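Local coordinates for protein poly-gamma-glutamate hydrolase (Bacillus phage phiNIT1, PDB 3A9L) that hydrolyses the gamma-glutamyl linkages of bacterial poly-gamma-glutamate as a zinc peptidase, at residues A[11-16]-A[21-26]; A[43-48]-A[76-81]; A[50-55]-A[63-68]. One frame throughout, in Å; residues are numbered along the deposited sequence.

Contact 1 (A[11-16]-A[21-26])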
loop_
_atom_site.group_PDB
_atom_site.type_symbol
_atom_site.label_atom_id
_atom_site.label_comp_id
_atom_site.label_asym_id
_atom_site.label_seq_id
_atom_site.Cartn_x
_atom_site.Cartn_y
_atom_site.Cartn_z
ATOM N N GLU A 11 6.243 15.443 8.787
ATOM C CA GLU A 11 6.609 15.157 10.182
ATOM C C GLU A 11 5.697 15.939 11.136
ATOM O O GLU A 11 4.996 15.347 11.978
ATOM C CB GLU A 11 8.079 15.533 10.452
ATOM C CG GLU A 11 9.112 14.565 9.897
ATOM C CD GLU A 11 9.351 14.696 8.397
ATOM O OE1 GLU A 11 8.892 15.690 7.764
ATOM O OE2 GLU A 11 10.045 13.801 7.866
ATOM N N ALA A 12 5.687 17.267 10.989
ATOM C CA ALA A 12 4.811 18.123 11.784
ATOM C C ALA A 12 3.357 17.651 11.740
ATOM O O ALA A 12 2.669 17.604 12.765
ATOM C CB ALA A 12 4.916 19.570 11.303
ATOM N N LEU A 13 2.892 17.304 10.538
ATOM C CA LEU A 13 1.567 16.740 10.352
ATOM C C LEU A 13 1.399 15.425 11.099
ATOM O O LEU A 13 0.452 15.258 11.857
ATOM C CB LEU A 13 1.271 16.530 8.853
ATOM C CG LEU A 13 -0.159 16.092 8.497
ATOM C CD1 LEU A 13 -0.505 16.452 7.092
ATOM C CD2 LEU A 13 -0.379 14.626 8.668
ATOM N N GLU A 14 2.317 14.492 10.881
ATOM C CA GLU A 14 2.213 13.179 11.492
ATOM C C GLU A 14 2.292 13.253 13.025
ATOM O O GLU A 14 1.581 12.515 13.756
ATOM C CB GLU A 14 3.289 12.267 10.899
ATOM C CG GLU A 14 2.884 11.844 9.485
ATOM C CD GLU A 14 3.585 10.571 8.970
ATOM O OE1 GLU A 14 4.253 9.881 9.763
ATOM O OE2 GLU A 14 3.427 10.254 7.763
ATOM N N ASN A 15 3.137 14.169 13.494
ATOM C CA ASN A 15 3.336 14.410 14.918
ATOM C C ASN A 15 2.053 14.818 15.622
ATOM O O ASN A 15 1.844 14.462 16.773
ATOM C CB ASN A 15 4.417 15.491 15.137
ATOM C CG ASN A 15 5.812 14.905 15.267
ATOM O OD1 ASN A 15 5.988 13.686 15.464
ATOM N ND2 ASN A 15 6.823 15.762 15.144
ATOM N N ALA A 16 1.187 15.530 14.913
ATOM C CA ALA A 16 -0.020 16.104 15.495
ATOM C C ALA A 16 -1.296 15.315 15.207
ATOM O O ALA A 16 -2.211 15.302 16.031
ATOM C CB ALA A 16 -0.168 17.515 15.033
ATOM N N VAL A 21 -7.246 7.930 11.637
ATOM C CA VAL A 21 -8.357 8.811 11.994
ATOM C C VAL A 21 -8.438 10.057 11.080
ATOM O O VAL A 21 -9.459 10.267 10.435
ATOM C CB VAL A 21 -8.413 9.179 13.520
ATOM C CG1 VAL A 21 -9.481 10.233 13.769
ATOM C CG2 VAL A 21 -8.688 7.943 14.384
ATOM N N ALA A 22 -7.389 10.879 11.027
ATOM C CA ALA A 22 -7.333 12.009 10.068
ATOM C C ALA A 22 -6.726 11.652 8.686
ATOM O O ALA A 22 -7.024 12.309 7.672
ATOM C CB ALA A 22 -6.592 13.198 10.668
ATOM N N TYR A 23 -5.849 10.641 8.642
ATOM C CA TYR A 23 -5.201 10.310 7.395
ATOM C C TYR A 23 -4.780 8.822 7.358
ATOM O O TYR A 23 -4.627 8.192 8.401
ATOM C CB TYR A 23 -3.965 11.211 7.160
ATOM C CG TYR A 23 -2.771 10.792 7.977
ATOM C CD1 TYR A 23 -2.626 11.225 9.303
ATOM C CD2 TYR A 23 -1.773 9.952 7.424
ATOM C CE1 TYR A 23 -1.496 10.852 10.067
ATOM C CE2 TYR A 23 -0.682 9.562 8.185
ATOM C CZ TYR A 23 -0.546 10.011 9.490
ATOM O OH TYR A 23 0.538 9.639 10.229
ATOM N N ASN A 24 -4.668 8.286 6.142
ATOM C CA ASN A 24 -4.008 6.995 5.922
ATOM C C ASN A 24 -3.020 7.090 4.732
ATOM O O ASN A 24 -3.042 8.065 3.970
ATOM C CB ASN A 24 -5.017 5.816 5.864
ATOM C CG ASN A 24 -5.784 5.699 4.541
ATOM O OD1 ASN A 24 -5.362 6.149 3.487
ATOM N ND2 ASN A 24 -6.901 5.020 4.609
ATOM N N ILE A 25 -2.128 6.104 4.621
ATOM C CA ILE A 25 -1.232 6.002 3.486
ATOM C C ILE A 25 -1.383 4.621 2.822
ATOM O O ILE A 25 -1.430 3.567 3.505
ATOM C CB ILE A 25 0.247 6.229 3.895
ATOM C CG1 ILE A 25 0.392 7.429 4.870
ATOM C CG2 ILE A 25 1.118 6.451 2.635
ATOM C CD1 ILE A 25 1.811 7.663 5.376
ATOM N N GLU A 26 -1.420 4.634 1.493
ATOM C CA GLU A 26 -1.575 3.433 0.662
ATOM C C GLU A 26 -0.451 3.371 -0.363
ATOM O O GLU A 26 -0.115 4.384 -0.996
ATOM C CB GLU A 26 -2.924 3.447 -0.078
ATOM C CG GLU A 26 -4.162 3.488 0.788
ATOM C CD GLU A 26 -5.407 3.050 0.013
ATOM O OE1 GLU A 26 -5.447 3.189 -1.231
ATOM O OE2 GLU A 26 -6.341 2.537 0.638
HETATM O O HOH W 1 0.587 10.288 13.075
#
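Leu13 and Glu14 pack on Tyr23 in a side-chain contact between helix 10-16 and strand 23-29, an outermost strand of the chain's sheet. The helix axis passes 11.1 Å from that of the strand, so long side chains must bridge the distance. CB of Tyr23 points toward the helix, and chi1 of 77°, with CG between the backbone N and the carbonyl carbon, sets the ring beside Leu13 and Glu14. Leu13 CD2 lies over one ring face, offset toward the rim, 4.1 Å from Tyr23 CD1; a branched, apolar leucine suits this buried place. The Glu14 and Tyr23 side chains cross at about a right angle, though the carboxylate and ring planes are only 24° apart. Glu14 CG and the carboxylate both pack on the tyrosine, CG 3.3 Å from Tyr23 OH, and OE2 approaches Ile25 CD1. Tyr23 OH is hydrogen-bonded at 2.9 Å to a water in the ring plane, which donates a 2.5 Å bond to Glu14 O. Glu14 OE1 also forms a salt bridge to Arg29 of the second subunit. Strand 23-29 pairs antiparallel with strand 62-68, where Phe66 meets the Tyr23 ring, and Ile25 and Glu26 continue the sheet into a strand of the second subunit.

Contact 2 (A[43-48]-A[76-81]); sequences GIEVGT and RLHVTS. With ZN (zinc ion), chain C; PO4 (phosphate ion), chain D.
Ile44 packs against Leu77 and His78 where two loops converge beside the zinc site, and this apolar end is the close-packed part of the contact. Ile44 CD1 comes within 4.0 Å of Leu77 CB as the two side chains cross at about a right angle, while its CG2 touches His78 CB at 3.9 Å. The beta-branched isoleucine thus serves two neighbours at once.

Toward the metal, the groups converge on zinc, water and a phosphate, probably from the crystallisation liquor, rather than packing apolar surfaces. Glu45 OE2 comes 3.4 Å from His78 CD2, at the ring edge near its plane, with carboxylate and ring planes 45° apart. Glu45 chelates zinc through both oxygens, OE1 at 2.3 Å and OE2 more loosely, and OE1 also accepts a hydrogen bond from Gly104 N; His40 and His103 are the other protein ligands. His78 has CG anti to its backbone N (chi1 179°), which carries the ring to the phosphate: NE2 donates a nearly straight 2.7 Å hydrogen bond to O4, the oxygen also on zinc. ND1 bonds to Asp5, which fixes the ring's rotation. Ser81 grips phosphate O3 with its backbone N and hydroxyl, and Thr80 OG1 makes a very short bond to O1; small hydroxyl residues suit the phosphate seen here.

Within 43-48, Thr48 OG1 donates a 2.7 Å bond to Glu45 O, reinforcing the weak backbone bond of the type II turn from Glu45 to Thr48. Glycine suits position 47, where a CB would jam against the preceding carbonyl O. This loop joins strand 34-42 to helix 48-59, whereas 76-81 lies between strand 62-68 and helix 87-94.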
loop_
_atom_site.group_PDB
_atom_site.type_symbol
_atom_site.label_atom_id
_atom_site.label_comp_id
_atom_site.label_asym_id
_atom_site.label_seq_id
_atom_site.Cartn_x
_atom_site.Cartn_y
_atom_site.Cartn_z
ATOM N N GLY A 43 -10.141 12.849 1.012
ATOM C CA GLY A 43 -10.844 14.136 1.146
ATOM C C GLY A 43 -10.058 15.445 0.951
ATOM O O GLY A 43 -10.668 16.497 0.764
ATOM N N ILE A 44 -8.722 15.411 0.972
ATOM C CA ILE A 44 -7.925 16.655 0.758
ATOM C C ILE A 44 -8.223 17.298 -0.621
ATOM O O ILE A 44 -8.610 18.493 -0.710
ATOM C CB ILE A 44 -6.389 16.448 0.963
ATOM C CG1 ILE A 44 -6.090 15.610 2.210
ATOM C CG2 ILE A 44 -5.650 17.806 1.012
ATOM C CD1 ILE A 44 -4.705 14.959 2.231
ATOM N N GLU A 45 -8.033 16.528 -1.693
ATOM C CA GLU A 45 -8.469 16.940 -3.026
ATOM C C GLU A 45 -9.308 15.846 -3.667
ATOM O O GLU A 45 -8.751 14.896 -4.280
ATOM C CB GLU A 45 -7.282 17.294 -3.910
ATOM C CG GLU A 45 -6.773 18.698 -3.575
ATOM C CD GLU A 45 -5.308 18.902 -3.844
ATOM O OE1 GLU A 45 -4.736 18.217 -4.718
ATOM O OE2 GLU A 45 -4.718 19.803 -3.193
ATOM N N VAL A 46 -10.626 15.986 -3.525
ATOM C CA VAL A 46 -11.582 14.898 -3.819
ATOM C C VAL A 46 -11.564 14.486 -5.262
ATOM O O VAL A 46 -11.601 15.339 -6.164
ATOM C CB VAL A 46 -13.012 15.210 -3.320
ATOM C CG1 VAL A 46 -14.015 14.126 -3.751
ATOM C CG2 VAL A 46 -13.017 15.326 -1.790
ATOM N N GLY A 47 -11.449 13.168 -5.461
ATOM C CA GLY A 47 -11.408 12.538 -6.772
ATOM C C GLY A 47 -10.062 11.998 -7.228
ATOM O O GLY A 47 -9.988 11.208 -8.183
ATOM N N THR A 48 -8.984 12.468 -6.606
ATOM C CA THR A 48 -7.642 11.965 -6.914
ATOM C C THR A 48 -7.485 10.468 -6.598
ATOM O O THR A 48 -6.872 9.718 -7.365
ATOM C CB THR A 48 -6.556 12.762 -6.146
ATOM O OG1 THR A 48 -6.984 12.932 -4.801
ATOM C CG2 THR A 48 -6.369 14.146 -6.757
ATOM N N ARG A 76 -6.495 20.976 6.184
ATOM C CA ARG A 76 -5.431 21.079 7.191
ATOM C C ARG A 76 -4.377 19.982 7.019
ATOM O O ARG A 76 -3.276 20.072 7.553
ATOM C CB ARG A 76 -6.003 21.096 8.629
ATOM C CG ARG A 76 -6.400 19.789 9.242
ATOM C CD ARG A 76 -6.637 19.968 10.755
ATOM N NE ARG A 76 -6.826 18.687 11.444
ATOM C CZ ARG A 76 -8.013 18.153 11.756
ATOM N NH1 ARG A 76 -9.149 18.781 11.452
ATOM N NH2 ARG A 76 -8.068 16.983 12.396
ATOM N N LEU A 77 -4.738 18.947 6.255
ATOM C CA LEU A 77 -3.827 17.851 5.993
ATOM C C LEU A 77 -3.024 18.118 4.705
ATOM O O LEU A 77 -2.232 17.267 4.244
ATOM C CB LEU A 77 -4.617 16.550 5.901
ATOM C CG LEU A 77 -5.511 16.214 7.086
ATOM C CD1 LEU A 77 -6.458 15.102 6.690
ATOM C CD2 LEU A 77 -4.681 15.827 8.327
ATOM N N HIS A 78 -3.218 19.313 4.142
ATOM C CA HIS A 78 -2.559 19.691 2.899
ATOM C C HIS A 78 -1.154 20.181 3.154
ATOM O O HIS A 78 -0.957 21.193 3.834
ATOM C CB HIS A 78 -3.390 20.731 2.122
ATOM C CG HIS A 78 -2.760 21.173 0.836
ATOM N ND1 HIS A 78 -1.902 22.252 0.760
ATOM C CD2 HIS A 78 -2.876 20.696 -0.425
ATOM C CE1 HIS A 78 -1.508 22.414 -0.488
ATOM N NE2 HIS A 78 -2.088 21.484 -1.230
ATOM N N VAL A 79 -0.181 19.447 2.607
ATOM C CA VAL A 79 1.188 19.901 2.549
ATOM C C VAL A 79 1.569 20.032 1.073
ATOM O O VAL A 79 1.646 19.052 0.322
ATOM C CB VAL A 79 2.141 19.009 3.398
ATOM C CG1 VAL A 79 3.590 19.356 3.164
ATOM C CG2 VAL A 79 1.821 19.196 4.923
ATOM N N THR A 80 1.758 21.269 0.649
ATOM C CA THR A 80 2.092 21.539 -0.729
ATOM C C THR A 80 3.203 20.610 -1.264
ATOM O O THR A 80 4.107 20.218 -0.515
ATOM C CB THR A 80 2.479 23.010 -0.883
ATOM O OG1 THR A 80 2.269 23.417 -2.241
ATOM C CG2 THR A 80 3.931 23.241 -0.432
ATOM N N SER A 81 3.132 20.266 -2.553
ATOM C CA SER A 81 4.076 19.302 -3.191
ATOM C C SER A 81 5.566 19.639 -3.096
ATOM O O SER A 81 6.412 18.735 -3.002
ATOM C CB SER A 81 3.726 19.073 -4.672
ATOM O OG SER A 81 2.331 18.962 -4.874
HETATM ZN ZN ZN C . -2.687 19.257 -4.499
HETATM P P PO4 D . -0.334 21.878 -4.340
HETATM O O1 PO4 D . 0.104 22.960 -3.375
HETATM O O2 PO4 D . -0.452 22.391 -5.766
HETATM O O3 PO4 D . 0.758 20.843 -4.288
HETATM O O4 PO4 D . -1.656 21.296 -3.922
HETATM O O HOH W 2 -3.434 20.934 -5.846
#

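Contact 3 (A[50-55]-A[63-68]); sequences ELIYRV and LYLFQG
Ile52 and Tyr53 of helix 48-59 meet Leu63 and Leu65 of strand 62-68 in a purely apolar interface. The closest pair joins Tyr53 CE1 to Leu65 CD1 at 3.3 Å, the methyl lying at the edge of the tyrosine ring and near its plane. The other methyl of the same leucine, CD2, is 3.5 Å from Ile52 CD1, so Leu65 spreads its two branches between consecutive helix residues. Leu63 does the complementary work with one branch: its CD1 is 3.9 Å from Ile52 CG2 and equally far from Tyr53 CD1, approaching the ring obliquely. In Ile52, CG1 stands opposite the carbonyl carbon (chi1 -81°), an arrangement in which CG2 touches both leucines while CD1 reaches Leu65 CD2. Branched aliphatic residues suit these buried places because they fill space without polar groups to satisfy.

Tyr53 is partly exposed: its ring can pack on leucines while its hydroxyl leaves the apolar patch to hydrogen-bond Glu26 on the adjoining strand. Farther along strand 62-68, Gln67 links Thr49, at the start of the helix, through OE1 and Asn24 through NE2, tying helix and sheet together beyond the leucines. Backbone bonds from Leu63 to Lys28 and from Leu65 to Glu26 hold the leucine-bearing strand in place.

The axes of 50-55 and 63-68 approach to 9.4 Å at 171°, nearly antiparallel, as expected where a helix returns along the sheet: strand 34-42, helix 48-59 and strand 62-68 form a beta-alpha-beta crossover unit of this open alpha/beta zinc peptidase.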
loop_
_atom_site.group_PDB
_atom_site.type_symbol
_atom_site.label_atom_id
_atom_site.label_comp_id
_atom_site.label_asym_id
_atom_site.label_seq_id
_atom_site.Cartn_x
_atom_site.Cartn_y
_atom_site.Cartn_z
ATOM N N GLU A 50 -9.739 8.118 -6.666
ATOM C CA GLU A 50 -10.539 7.248 -7.563
ATOM C C GLU A 50 -9.938 7.259 -8.957
ATOM O O GLU A 50 -9.914 6.239 -9.647
ATOM C CB GLU A 50 -12.007 7.699 -7.604
ATOM C CG GLU A 50 -12.769 7.516 -6.245
ATOM C CD GLU A 50 -12.475 8.559 -5.165
ATOM O OE1 GLU A 50 -12.132 9.717 -5.471
ATOM O OE2 GLU A 50 -12.605 8.209 -3.958
ATOM N N LEU A 51 -9.457 8.427 -9.369
ATOM C CA LEU A 51 -8.801 8.511 -10.662
ATOM C C LEU A 51 -7.505 7.740 -10.634
ATOM O O LEU A 51 -7.178 7.102 -11.601
ATOM C CB LEU A 51 -8.592 9.964 -11.109
ATOM C CG LEU A 51 -7.749 10.168 -12.375
ATOM C CD1 LEU A 51 -8.441 9.558 -13.628
ATOM C CD2 LEU A 51 -7.396 11.618 -12.571
ATOM N N ILE A 52 -6.759 7.802 -9.533
ATOM C CA ILE A 52 -5.496 7.055 -9.476
ATOM C C ILE A 52 -5.760 5.543 -9.505
ATOM O O ILE A 52 -5.026 4.793 -10.160
ATOM C CB ILE A 52 -4.644 7.464 -8.290
ATOM C CG1 ILE A 52 -3.895 8.758 -8.645
ATOM C CG2 ILE A 52 -3.681 6.338 -7.893
ATOM C CD1 ILE A 52 -3.485 9.563 -7.475
ATOM N N TYR A 53 -6.804 5.114 -8.805
ATOM C CA TYR A 53 -7.189 3.688 -8.785
ATOM C C TYR A 53 -7.422 3.147 -10.183
ATOM O O TYR A 53 -6.912 2.079 -10.535
ATOM C CB TYR A 53 -8.453 3.496 -7.968
ATOM C CG TYR A 53 -8.203 3.298 -6.500
ATOM C CD1 TYR A 53 -7.260 4.061 -5.818
ATOM C CD2 TYR A 53 -8.916 2.359 -5.797
ATOM C CE1 TYR A 53 -7.036 3.872 -4.479
ATOM C CE2 TYR A 53 -8.706 2.164 -4.456
ATOM C CZ TYR A 53 -7.762 2.919 -3.803
ATOM O OH TYR A 53 -7.564 2.705 -2.467
ATOM N N ARG A 54 -8.206 3.890 -10.960
ATOM C CA ARG A 54 -8.572 3.543 -12.321
ATOM C C ARG A 54 -7.343 3.584 -13.253
ATOM O O ARG A 54 -7.165 2.694 -14.103
ATOM C CB ARG A 54 -9.675 4.511 -12.814
ATOM C CG ARG A 54 -10.337 4.178 -14.188
ATOM C CD ARG A 54 -11.092 2.832 -14.122
ATOM N NE ARG A 54 -11.563 2.429 -15.438
ATOM C CZ ARG A 54 -11.790 1.169 -15.792
ATOM N NH1 ARG A 54 -11.586 0.183 -14.918
ATOM N NH2 ARG A 54 -12.219 0.894 -17.018
ATOM N N VAL A 55 -6.505 4.621 -13.119
ATOM C CA VAL A 55 -5.287 4.683 -13.933
ATOM C C VAL A 55 -4.337 3.510 -13.654
ATOM O O VAL A 55 -3.667 2.974 -14.560
ATOM C CB VAL A 55 -4.522 6.041 -13.786
ATOM C CG1 VAL A 55 -3.205 5.995 -14.557
ATOM C CG2 VAL A 55 -5.360 7.169 -14.357
ATOM N N LEU A 63 1.293 2.688 -7.316
ATOM C CA LEU A 63 0.346 3.608 -6.705
ATOM C C LEU A 63 0.902 4.079 -5.374
ATOM O O LEU A 63 1.528 3.307 -4.636
ATOM C CB LEU A 63 -0.998 2.882 -6.467
ATOM C CG LEU A 63 -2.141 3.451 -5.613
ATOM C CD1 LEU A 63 -3.516 2.901 -6.046
ATOM C CD2 LEU A 63 -1.926 3.256 -4.102
ATOM N N TYR A 64 0.664 5.353 -5.062
ATOM C CA TYR A 64 0.890 5.866 -3.710
ATOM C C TYR A 64 -0.166 6.901 -3.481
ATOM O O TYR A 64 -0.387 7.709 -4.380
ATOM C CB TYR A 64 2.250 6.537 -3.594
ATOM C CG TYR A 64 2.411 7.295 -2.292
ATOM C CD1 TYR A 64 1.965 8.623 -2.174
ATOM C CD2 TYR A 64 2.994 6.702 -1.194
ATOM C CE1 TYR A 64 2.106 9.309 -1.018
ATOM C CE2 TYR A 64 3.155 7.398 -0.019
ATOM C CZ TYR A 64 2.700 8.685 0.061
ATOM O OH TYR A 64 2.819 9.381 1.217
ATOM N N LEU A 65 -0.793 6.889 -2.297
ATOM C CA LEU A 65 -1.812 7.895 -1.918
ATOM C C LEU A 65 -1.691 8.314 -0.469
ATOM O O LEU A 65 -1.809 7.476 0.428
ATOM C CB LEU A 65 -3.209 7.300 -2.066
ATOM C CG LEU A 65 -3.733 6.790 -3.374
ATOM C CD1 LEU A 65 -5.045 6.136 -3.079
ATOM C CD2 LEU A 65 -3.912 7.959 -4.370
ATOM N N PHE A 66 -1.469 9.597 -0.222
ATOM C CA PHE A 66 -1.565 10.136 1.148
ATOM C C PHE A 66 -2.944 10.720 1.233
ATOM O O PHE A 66 -3.243 11.687 0.524
ATOM C CB PHE A 66 -0.490 11.214 1.421
ATOM C CG PHE A 66 -0.484 11.727 2.837
ATOM C CD1 PHE A 66 -1.286 12.829 3.191
ATOM C CD2 PHE A 66 0.335 11.158 3.813
ATOM C CE1 PHE A 66 -1.309 13.311 4.502
ATOM C CE2 PHE A 66 0.320 11.643 5.119
ATOM C CZ PHE A 66 -0.503 12.728 5.461
ATOM N N GLN A 67 -3.800 10.094 2.051
ATOM C CA GLN A 67 -5.255 10.346 1.985
ATOM C C GLN A 67 -5.779 11.035 3.233
ATOM O O GLN A 67 -5.516 10.553 4.332
ATOM C CB GLN A 67 -6.015 9.008 1.850
ATOM C CG GLN A 67 -5.836 8.239 0.525
ATOM C CD GLN A 67 -6.973 7.242 0.286
ATOM O OE1 GLN A 67 -7.788 7.431 -0.609
ATOM N NE2 GLN A 67 -7.072 6.231 1.128
ATOM N N GLY A 68 -6.529 12.137 3.055
ATOM C CA GLY A 68 -7.376 12.678 4.127
ATOM C C GLY A 68 -8.624 11.837 4.362
ATOM O O GLY A 68 -9.263 11.388 3.406
#

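Strand 62-68 ties the three contacts together. Its pairing with strand 23-29 joins contact 1 to contact 3, with Asn24 O 2.9 Å from Gln67 N. At the strand's end, Gly68 O is 2.9 Å from Gly43 N and Gly68 N is 3.5 Å from Ile44 CD1, bringing contact 3 up to contact 2, whose loops flank it in sequence. Contacts 1 and 2 also pack directly, Leu13 CD1 being 3.4 Å from Leu77 O. Contact 2 alone holds a zinc ligand; the side chains of Leu13 in contact 1 and Ile52 in contact 3 lie about 12 Å and 10 Å from the metal.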